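Local structure of 70 kDa protein (Xanthomonas sp., 4B2N) at residues R105-P110 against I322-N327; L267-S272 against A605-L610; R440-W445 against N493-P498. The protein is a c-type cytochrome with two covalently bound haems that works as a processive oxygenase on latex rubber, probably as a dioxygenase. All coordinates share one frame; numbering follows the deposited sequence. Where two conformers were deposited one is given.

Interaction 1. Residues R105-P110 against I322-N327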
loop_
_atom_site.group_PDB
_atom_site.type_symbol
_atom_site.label_atom_id
_atom_site.label_comp_id
_atom_site.label_asym_id
_atom_site.label_seq_id
_atom_site.Cartn_x
_atom_site.Cartn_y
_atom_site.Cartn_z
ATOM N N ARG A 105 -2.517 -16.858 7.610
ATOM C CA ARG A 105 -2.379 -16.368 9.010
ATOM C C ARG A 105 -3.330 -15.212 9.247
ATOM O O ARG A 105 -3.364 -14.268 8.461
ATOM C CB ARG A 105 -0.896 -15.962 9.262
ATOM C CG ARG A 105 -0.064 -17.213 9.479
ATOM C CD ARG A 105 -0.215 -17.669 10.947
ATOM N NE ARG A 105 0.543 -16.784 11.853
ATOM C CZ ARG A 105 0.049 -16.085 12.868
ATOM N NH1 ARG A 105 -1.253 -16.127 13.153
ATOM N NH2 ARG A 105 0.849 -15.331 13.635
ATOM N N GLN A 106 -4.082 -15.255 10.343
ATOM C CA GLN A 106 -4.908 -14.095 10.696
ATOM C C GLN A 106 -4.086 -13.056 11.494
ATOM O O GLN A 106 -3.926 -13.146 12.708
ATOM C CB GLN A 106 -6.140 -14.495 11.481
ATOM C CG GLN A 106 -7.122 -13.300 11.571
ATOM C CD GLN A 106 -8.535 -13.771 11.709
ATOM O OE1 GLN A 106 -9.422 -13.457 10.874
ATOM N NE2 GLN A 106 -8.760 -14.564 12.724
ATOM N N PHE A 107 -3.551 -12.094 10.790
ATOM C CA PHE A 107 -2.774 -11.016 11.372
ATOM C C PHE A 107 -3.698 -9.849 11.705
ATOM O O PHE A 107 -3.712 -9.361 12.846
ATOM C CB PHE A 107 -1.773 -10.522 10.322
ATOM C CG PHE A 107 -0.675 -11.510 10.053
ATOM C CD1 PHE A 107 0.142 -11.981 11.114
ATOM C CD2 PHE A 107 -0.466 -11.991 8.769
ATOM C CE1 PHE A 107 1.142 -12.940 10.902
ATOM C CE2 PHE A 107 0.571 -12.927 8.532
ATOM C CZ PHE A 107 1.347 -13.400 9.613
ATOM N N PHE A 108 -4.434 -9.416 10.682
ATOM C CA PHE A 108 -5.318 -8.220 10.711
ATOM C C PHE A 108 -6.485 -8.479 11.648
ATOM O O PHE A 108 -7.003 -9.602 11.754
ATOM C CB PHE A 108 -5.749 -7.943 9.263
ATOM C CG PHE A 108 -6.680 -6.760 9.072
ATOM C CD1 PHE A 108 -8.070 -6.855 9.381
ATOM C CD2 PHE A 108 -6.211 -5.576 8.574
ATOM C CE1 PHE A 108 -8.949 -5.753 9.214
ATOM C CE2 PHE A 108 -7.095 -4.500 8.356
ATOM C CZ PHE A 108 -8.450 -4.598 8.661
ATOM N N GLN A 109 -6.815 -7.475 12.445
ATOM C CA GLN A 109 -7.971 -7.471 13.345
ATOM C C GLN A 109 -9.213 -8.239 12.861
ATOM O O GLN A 109 -9.810 -7.820 11.920
ATOM C CB GLN A 109 -8.352 -5.979 13.583
ATOM C CG GLN A 109 -9.522 -5.848 14.562
ATOM C CD GLN A 109 -9.200 -6.437 15.882
ATOM O OE1 GLN A 109 -8.224 -6.002 16.560
ATOM N NE2 GLN A 109 -10.027 -7.365 16.334
ATOM N N PRO A 110 -9.654 -9.309 13.578
ATOM C CA PRO A 110 -10.892 -9.981 13.159
ATOM C C PRO A 110 -12.082 -9.043 13.249
ATOM O O PRO A 110 -12.153 -8.232 14.189
ATOM C CB PRO A 110 -11.061 -11.077 14.211
ATOM C CG PRO A 110 -9.652 -11.482 14.540
ATOM C CD PRO A 110 -8.876 -10.155 14.510
ATOM N N ILE A 322 -6.229 -6.213 18.456
ATOM C CA ILE A 322 -6.520 -5.911 19.836
ATOM C C ILE A 322 -6.457 -7.145 20.682
ATOM O O ILE A 322 -6.419 -7.081 21.937
ATOM C CB ILE A 322 -7.905 -5.192 19.921
ATOM C CG1 ILE A 322 -7.707 -3.907 20.642
ATOM C CG2 ILE A 322 -9.073 -6.103 20.322
ATOM C CD1 ILE A 322 -6.836 -2.989 19.807
ATOM N N PHE A 323 -6.437 -8.283 20.005
ATOM C CA PHE A 323 -6.429 -9.535 20.745
ATOM C C PHE A 323 -5.021 -10.013 21.140
ATOM O O PHE A 323 -4.901 -10.911 21.948
ATOM C CB PHE A 323 -7.185 -10.593 19.938
ATOM C CG PHE A 323 -8.650 -10.269 19.716
ATOM C CD1 PHE A 323 -9.493 -9.954 20.807
ATOM C CD2 PHE A 323 -9.202 -10.333 18.423
ATOM C CE1 PHE A 323 -10.837 -9.686 20.621
ATOM C CE2 PHE A 323 -10.588 -10.088 18.227
ATOM C CZ PHE A 323 -11.390 -9.746 19.326
ATOM N N ARG A 324 -3.945 -9.437 20.575
ATOM C CA ARG A 324 -2.581 -9.921 20.891
ATOM C C ARG A 324 -2.086 -9.231 22.123
ATOM O O ARG A 324 -2.557 -8.148 22.394
ATOM C CB ARG A 324 -1.609 -9.528 19.783
ATOM C CG ARG A 324 -1.945 -10.168 18.462
ATOM C CD ARG A 324 -0.719 -10.351 17.599
ATOM N NE ARG A 324 -1.078 -11.425 16.673
ATOM C CZ ARG A 324 -1.725 -11.248 15.549
ATOM N NH1 ARG A 324 -2.054 -9.998 15.102
ATOM N NH2 ARG A 324 -2.034 -12.335 14.850
ATOM N N ASP A 325 -1.135 -9.823 22.868
ATOM C CA ASP A 325 -0.449 -9.079 23.915
ATOM C C ASP A 325 0.871 -8.469 23.357
ATOM O O ASP A 325 1.189 -8.676 22.184
ATOM C CB ASP A 325 -0.269 -9.902 25.209
ATOM C CG ASP A 325 0.737 -11.012 25.050
ATOM O OD1 ASP A 325 1.292 -11.267 23.941
ATOM O OD2 ASP A 325 1.020 -11.649 26.077
ATOM N N ALA A 326 1.589 -7.668 24.148
ATOM C CA ALA A 326 2.795 -6.973 23.649
ATOM C C ALA A 326 3.793 -7.990 23.104
ATOM O O ALA A 326 4.345 -7.802 22.048
ATOM C CB ALA A 326 3.451 -6.134 24.764
ATOM N N ASN A 327 4.013 -9.095 23.826
ATOM C CA ASN A 327 4.951 -10.142 23.389
ATOM C C ASN A 327 4.581 -10.714 22.015
ATOM O O ASN A 327 5.446 -10.815 21.161
ATOM C CB ASN A 327 5.052 -11.229 24.463
ATOM C CG ASN A 327 6.081 -12.316 24.156
ATOM O OD1 ASN A 327 7.290 -12.107 24.273
ATOM N ND2 ASN A 327 5.594 -13.522 23.852
#

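Interaction 2. Residues L267-S272 against A605-L610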
loop_
_atom_site.group_PDB
_atom_site.type_symbol
_atom_site.label_atom_id
_atom_site.label_comp_id
_atom_site.label_asym_id
_atom_site.label_seq_id
_atom_site.Cartn_x
_atom_site.Cartn_y
_atom_site.Cartn_z
ATOM N N LEU A 267 4.642 -2.090 22.744
ATOM C CA LEU A 267 3.444 -2.518 22.065
ATOM C C LEU A 267 2.352 -3.033 23.012
ATOM O O LEU A 267 1.383 -3.617 22.538
ATOM C CB LEU A 267 3.739 -3.503 20.864
ATOM C CG LEU A 267 4.835 -3.058 19.867
ATOM C CD1 LEU A 267 4.932 -4.142 18.728
ATOM C CD2 LEU A 267 4.531 -1.672 19.359
ATOM N N THR A 268 2.470 -2.758 24.315
ATOM C CA THR A 268 1.377 -2.926 25.233
ATOM C C THR A 268 0.182 -2.032 24.815
ATOM O O THR A 268 0.341 -0.878 24.397
ATOM C CB THR A 268 1.791 -2.499 26.661
ATOM O OG1 THR A 268 2.965 -3.221 27.053
ATOM C CG2 THR A 268 0.694 -2.765 27.627
ATOM N N LEU A 269 -1.006 -2.613 24.841
ATOM C CA LEU A 269 -2.205 -1.831 24.650
ATOM C C LEU A 269 -2.399 -1.005 25.944
ATOM O O LEU A 269 -2.708 -1.530 26.982
ATOM C CB LEU A 269 -3.426 -2.738 24.436
ATOM C CG LEU A 269 -4.808 -2.080 24.305
ATOM C CD1 LEU A 269 -4.824 -1.088 23.150
ATOM C CD2 LEU A 269 -5.926 -3.113 24.112
ATOM N N ALA A 270 -2.172 0.280 25.857
ATOM C CA ALA A 270 -2.211 1.151 27.028
ATOM C C ALA A 270 -2.450 2.553 26.482
ATOM O O ALA A 270 -1.514 3.287 26.210
ATOM C CB ALA A 270 -0.870 1.056 27.782
ATOM N N PRO A 271 -3.705 2.919 26.267
ATOM C CA PRO A 271 -4.041 4.172 25.626
ATOM C C PRO A 271 -3.594 5.357 26.419
ATOM O O PRO A 271 -3.569 5.244 27.652
ATOM C CB PRO A 271 -5.581 4.104 25.616
ATOM C CG PRO A 271 -5.793 2.673 25.374
ATOM C CD PRO A 271 -4.904 2.100 26.439
ATOM N N SER A 272 -3.206 6.444 25.754
ATOM C CA SER A 272 -2.791 7.655 26.496
ATOM C C SER A 272 -3.088 8.822 25.624
ATOM O O SER A 272 -3.097 8.683 24.409
ATOM C CB SER A 272 -1.269 7.618 26.755
ATOM O OG SER A 272 -0.725 8.844 27.284
ATOM N N ALA A 605 -10.930 7.993 20.160
ATOM C CA ALA A 605 -11.841 8.713 21.084
ATOM C C ALA A 605 -12.338 7.721 22.088
ATOM O O ALA A 605 -12.279 7.927 23.316
ATOM C CB ALA A 605 -13.005 9.303 20.310
ATOM N N GLN A 606 -12.784 6.579 21.597
ATOM C CA GLN A 606 -13.390 5.640 22.548
ATOM C C GLN A 606 -12.363 5.060 23.526
ATOM O O GLN A 606 -12.663 4.948 24.727
ATOM C CB GLN A 606 -14.158 4.497 21.821
ATOM C CG GLN A 606 -14.816 3.533 22.804
ATOM C CD GLN A 606 -15.496 2.390 22.084
ATOM O OE1 GLN A 606 -14.991 1.921 21.060
ATOM N NE2 GLN A 606 -16.687 1.985 22.568
ATOM N N TYR A 607 -11.188 4.638 23.047
ATOM C CA TYR A 607 -10.160 4.172 23.987
ATOM C C TYR A 607 -9.660 5.265 24.932
ATOM O O TYR A 607 -9.049 4.964 25.937
ATOM C CB TYR A 607 -8.932 3.617 23.249
ATOM C CG TYR A 607 -9.142 2.162 22.885
ATOM C CD1 TYR A 607 -9.789 1.814 21.698
ATOM C CD2 TYR A 607 -8.768 1.159 23.743
ATOM C CE1 TYR A 607 -10.015 0.470 21.348
ATOM C CE2 TYR A 607 -8.962 -0.165 23.412
ATOM C CZ TYR A 607 -9.575 -0.520 22.216
ATOM O OH TYR A 607 -9.807 -1.872 21.958
ATOM N N LEU A 608 -9.849 6.517 24.576
ATOM C CA LEU A 608 -9.353 7.614 25.412
ATOM C C LEU A 608 -10.525 8.188 26.248
ATOM O O LEU A 608 -10.423 9.255 26.864
ATOM C CB LEU A 608 -8.648 8.665 24.522
ATOM C CG LEU A 608 -7.289 8.190 23.989
ATOM C CD1 LEU A 608 -6.820 9.223 22.973
ATOM C CD2 LEU A 608 -6.206 7.865 25.039
ATOM N N ASN A 609 -11.665 7.466 26.271
ATOM C CA ASN A 609 -12.835 7.881 27.065
ATOM C C ASN A 609 -13.397 9.220 26.681
ATOM O O ASN A 609 -13.909 9.925 27.562
ATOM C CB ASN A 609 -12.474 7.983 28.553
ATOM C CG ASN A 609 -11.991 6.654 29.106
ATOM O OD1 ASN A 609 -12.649 5.653 28.920
ATOM N ND2 ASN A 609 -10.817 6.637 29.733
ATOM N N LEU A 610 -13.259 9.557 25.409
ATOM C CA LEU A 610 -13.955 10.659 24.755
ATOM C C LEU A 610 -15.181 10.230 23.932
ATOM O O LEU A 610 -15.365 9.049 23.609
ATOM C CB LEU A 610 -12.971 11.469 23.896
ATOM C CG LEU A 610 -11.666 11.778 24.640
ATOM C CD1 LEU A 610 -10.626 12.319 23.682
ATOM C CD2 LEU A 610 -11.866 12.750 25.816
#

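Interaction 3. Residues R440-W445 against N493-P498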
loop_
_atom_site.group_PDB
_atom_site.type_symbol
_atom_site.label_atom_id
_atom_site.label_comp_id
_atom_site.label_asym_id
_atom_site.label_seq_id
_atom_site.Cartn_x
_atom_site.Cartn_y
_atom_site.Cartn_z
ATOM N N ARG A 440 6.676 16.220 16.522
ATOM C CA ARG A 440 6.242 15.503 17.746
ATOM C C ARG A 440 5.902 14.062 17.418
ATOM O O ARG A 440 6.224 13.155 18.168
ATOM C CB ARG A 440 5.006 16.153 18.382
ATOM C CG ARG A 440 5.327 17.496 19.061
ATOM C CD ARG A 440 4.063 18.205 19.485
ATOM N NE ARG A 440 3.200 18.534 18.357
ATOM C CZ ARG A 440 1.985 19.084 18.471
ATOM N NH1 ARG A 440 1.465 19.347 19.679
ATOM N NH2 ARG A 440 1.269 19.304 17.385
ATOM N N GLN A 441 5.189 13.885 16.311
ATOM C CA GLN A 441 4.828 12.567 15.843
ATOM C C GLN A 441 6.057 11.709 15.451
ATOM O O GLN A 441 6.164 10.504 15.826
ATOM C CB GLN A 441 3.888 12.735 14.657
ATOM C CG GLN A 441 2.496 13.292 15.024
ATOM C CD GLN A 441 1.684 13.471 13.751
ATOM O OE1 GLN A 441 2.089 14.230 12.868
ATOM N NE2 GLN A 441 0.605 12.722 13.602
ATOM N N ARG A 442 6.966 12.296 14.679
ATOM C CA ARG A 442 8.163 11.585 14.259
ATOM C C ARG A 442 9.021 11.221 15.462
ATOM O O ARG A 442 9.586 10.139 15.523
ATOM C CB ARG A 442 8.943 12.373 13.186
ATOM C CG ARG A 442 8.181 12.417 11.875
ATOM C CD ARG A 442 8.977 13.053 10.744
ATOM N NE ARG A 442 9.638 14.282 11.169
ATOM C CZ ARG A 442 9.087 15.480 11.122
ATOM N NH1 ARG A 442 7.864 15.627 10.680
ATOM N NH2 ARG A 442 9.757 16.536 11.542
ATOM N N ARG A 443 9.069 12.098 16.457
ATOM C CA ARG A 443 9.903 11.790 17.610
ATOM C C ARG A 443 9.326 10.617 18.433
ATOM O O ARG A 443 10.134 9.855 18.979
ATOM C CB ARG A 443 10.070 12.988 18.527
ATOM C CG ARG A 443 11.111 13.961 18.022
ATOM C CD ARG A 443 11.281 15.093 19.053
ATOM N NE ARG A 443 12.304 15.997 18.524
ATOM C CZ ARG A 443 13.265 16.579 19.259
ATOM N NH1 ARG A 443 13.360 16.368 20.579
ATOM N NH2 ARG A 443 14.204 17.343 18.639
ATOM N N ALA A 444 8.000 10.530 18.542
ATOM C CA ALA A 444 7.358 9.407 19.222
ATOM C C ALA A 444 7.741 8.049 18.560
ATOM O O ALA A 444 7.986 7.027 19.207
ATOM C CB ALA A 444 5.849 9.552 19.141
ATOM N N TRP A 445 7.661 8.047 17.227
ATOM C CA TRP A 445 8.074 6.917 16.427
ATOM C C TRP A 445 9.571 6.606 16.600
ATOM O O TRP A 445 9.967 5.439 16.828
ATOM C CB TRP A 445 7.777 7.273 14.952
ATOM C CG TRP A 445 8.309 6.238 14.018
ATOM C CD1 TRP A 445 9.622 6.077 13.602
ATOM C CD2 TRP A 445 7.554 5.191 13.374
ATOM N NE1 TRP A 445 9.724 5.009 12.725
ATOM C CE2 TRP A 445 8.497 4.441 12.561
ATOM C CE3 TRP A 445 6.196 4.806 13.389
ATOM C CZ2 TRP A 445 8.112 3.321 11.802
ATOM C CZ3 TRP A 445 5.812 3.694 12.586
ATOM C CH2 TRP A 445 6.752 2.989 11.798
ATOM N N ASN A 493 15.686 3.347 12.508
ATOM C CA ASN A 493 14.557 3.254 11.537
ATOM C C ASN A 493 13.654 4.446 11.681
ATOM O O ASN A 493 12.450 4.372 11.990
ATOM C CB ASN A 493 13.767 1.930 11.657
ATOM C CG ASN A 493 12.706 1.782 10.570
ATOM O OD1 ASN A 493 12.943 2.105 9.376
ATOM N ND2 ASN A 493 11.487 1.384 10.981
ATOM N N ILE A 494 14.262 5.577 11.397
ATOM C CA ILE A 494 13.711 6.901 11.592
ATOM C C ILE A 494 12.614 7.141 10.563
ATOM O O ILE A 494 12.831 6.886 9.365
ATOM C CB ILE A 494 14.837 7.944 11.235
ATOM C CG1 ILE A 494 15.928 7.880 12.277
ATOM C CG2 ILE A 494 14.252 9.350 11.205
ATOM C CD1 ILE A 494 15.366 7.960 13.688
ATOM N N TRP A 495 11.485 7.719 10.982
ATOM C CA TRP A 495 10.489 8.201 10.014
ATOM C C TRP A 495 11.000 9.527 9.443
ATOM O O TRP A 495 10.964 10.519 10.156
ATOM C CB TRP A 495 9.170 8.459 10.718
ATOM C CG TRP A 495 8.060 8.659 9.690
ATOM C CD1 TRP A 495 7.878 9.742 8.791
ATOM C CD2 TRP A 495 7.020 7.687 9.333
ATOM N NE1 TRP A 495 6.812 9.495 7.954
ATOM C CE2 TRP A 495 6.262 8.276 8.215
ATOM C CE3 TRP A 495 6.653 6.409 9.807
ATOM C CZ2 TRP A 495 5.191 7.629 7.649
ATOM C CZ3 TRP A 495 5.575 5.747 9.190
ATOM C CH2 TRP A 495 4.840 6.357 8.165
ATOM N N GLU A 496 11.495 9.562 8.208
ATOM C CA GLU A 496 12.043 10.819 7.650
ATOM C C GLU A 496 11.040 11.953 7.585
ATOM O O GLU A 496 9.849 11.741 7.361
ATOM C CB GLU A 496 12.597 10.624 6.230
ATOM C CG GLU A 496 13.873 9.807 6.252
ATOM C CD GLU A 496 15.061 10.503 6.956
ATOM O OE1 GLU A 496 15.256 11.723 6.793
ATOM O OE2 GLU A 496 15.867 9.800 7.611
ATOM N N GLU A 497 11.512 13.164 7.789
ATOM C CA GLU A 497 10.616 14.280 7.636
ATOM C C GLU A 497 10.081 14.278 6.167
ATOM O O GLU A 497 10.861 14.164 5.249
ATOM C CB GLU A 497 11.381 15.562 7.936
ATOM C CG GLU A 497 10.480 16.739 7.758
ATOM C CD GLU A 497 11.062 17.992 8.321
ATOM O OE1 GLU A 497 12.246 17.959 8.701
ATOM O OE2 GLU A 497 10.280 18.966 8.435
ATOM N N PRO A 498 8.749 14.412 5.962
ATOM C CA PRO A 498 8.333 14.358 4.558
ATOM C C PRO A 498 8.727 15.537 3.709
ATOM O O PRO A 498 8.657 16.655 4.184
ATOM C CB PRO A 498 6.825 14.269 4.615
ATOM C CG PRO A 498 6.392 14.578 5.998
ATOM C CD PRO A 498 7.616 14.500 6.888
#

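Interaction 1. Residues R105-P110 against I322-N327
Arg324 grips two consecutive backbone carbonyls of 105-110 with the two amino groups of its guanidinium. NH1 gives a nearly straight bond to Phe107 O (2.9 Å, N-H...O 166°), arriving on a carbonyl lone pair. NH2 reaches Gln106 O at 3.0 Å along a more bent path, tilted from that carbonyl's plane. Both oxygens lie close to the guanidinium plane, so this pincer fixes the rotation of the group as well as its position. The chain behind it runs extended from CG to NE.

A second grip, in which the side chain accepts instead of donating, lies at Gln109, whose CG is anti to the backbone N (chi1 -178°) and whose chain then bends at chi2. Its OE1 accepts the backbone N-H of Ile322 at 2.8 Å. The other end of the amide, NE2, donates to Pro110 O (3.1 Å), so that both ends of the amide are engaged and its rotation is fixed. NE2 also comes within 3.4 Å of Phe323 CE2, with amide and ring planes 60° apart, while Pro110 CD meets the edge of that ring at CD2 (3.9 Å).

Farther out, acidic residues pair with the arginines. Arg105 NH1 and Arg324 NH2 are only 4.2 Å apart, and Asp179 bridges to both residues, probably easing their repulsion; Glu335 takes Arg105 NE. Asp325 caps the N-terminus of helix 326-331 through Ala328 N, directly after Arg324. As an example of side chains clamping irregular backbone, the contact tethers the loop after helix 88-104, whose Phe108 lines a haem pocket, to the turn leading into helix 326-331, on the periphery of a c-type haem site.

Interaction 2. Residues L267-S272 against A605-L610
Tyr607, the last residue of helix 599-607, and Leu608 just beyond it meet Pro271, and in both the first torsion sets CG anti to the carbonyl carbon and beside the backbone N (chi1 -85° and -72°). The side chains of Tyr607 and Pro271 cross obliquely. Pro271 CG sits 3.7 Å from Tyr607 CD2 and also rests against Tyr607 CB at 3.9 Å. The neighbouring ring carbon, Pro271 CB, presses on the tyrosine backbone instead, 3.6 Å from Tyr607 O.

Leu608 extends the surface past the proline. One methyl does most of the work: CD2 touches Pro271 CB at 3.9 Å and lies 3.3 Å from Ser272 O, a close approach of a methyl group to a carbonyl oxygen. At the other end of the patch Leu269 CD1 makes a looser contact with Tyr607 CE2 (4.2 Å). No hydrogen bond joins the two segments, and the contact across them is van der Waals packing.

Leu261 of helix 253-261 packs on both Leu269 and Tyr607, while Ser272 OG bonds locally to Leu274 N. The contact lies near the surface and away from the haem sites, joining the loop after helix 253-261 to the end of helix 599-607. That helix finishes in a Schellman motif, with Asn609 at positive phi as its C-prime residue: Leu610 N returns to Ala605 O at 2.8 Å and Asn609 N to Gln606 O at 3.1 Å.

Interaction 3. Residues R440-W445 against N493-P498
Trp445 and Trp495 form an edge-to-face (T-shaped) tryptophan pair, the motif by which helix 439-446 seats the loop 493-498. Their six-membered rings stand 5.0 Å apart between centroids with planes at 82°, the Trp495 ring presenting its CE3-CZ3 edge to the face of Trp445. Each side chain has CG anti to its backbone N, beside the carbonyl carbon (chi1 173° in Trp445). Closer to the backbone, Trp495 CB sits over the five-membered ring of Trp445, 4.0 Å from its centroid, a CH-pi contact on the face that the CE3 edge also meets.

The indole of Trp445 is pinned within its plane too. NE1 donates to Asn493 O at 2.9 Å in a fairly straight bond, and the carbonyl points almost directly at the nitrogen. Asn446 OD1 accepts the N-H of Trp495, adding a second link between the helix end and the loop.

Arg442 was modelled in two conformers, so its details carry less certainty. In the one described here the chain bends at chi3 (-45°), and CD lies 3.3 Å from Trp495 O. Its guanidinium is stacked nearly parallel to the Glu497 carboxylate, with Glu497 CG over its centre, while its own hydrogen bonds go to Ala437 O and Met436 O through NH1 and its firmer salt bridge to Glu439 through NH2.

The pair borders a haem site: the side chains of Trp495 and Phe301, a haem-binding residue, are about 4 Å apart. The charge attraction between Arg442 and Glu497 is long, with Arg442 NH2 4.0 Å from Glu497 OE2, and that oxygen stands well out of the guanidinium plane.

Interactions 1 and 2 are direct neighbours, their centres about 16 Å apart and their segments alternating along the chain. They touch where Ile322 CG1 meets Tyr607 OH at 3.2 Å and where Ala326 CB packs on Thr268 N at 3.5 Å, so four distant parts of the sequence form one continuous patch. Interaction 3 is nested within the loop closed by interaction 2. Its centre lies about 21 Å from that of interaction 2 and about 25 Å from that of interaction 1, without touching either. Helices 253-261 and 467-481 pack against both interactions 2 and 3. Interactions 1 and 3 adjoin haem surroundings, whereas interaction 2 is a surface contact away from the haem sites.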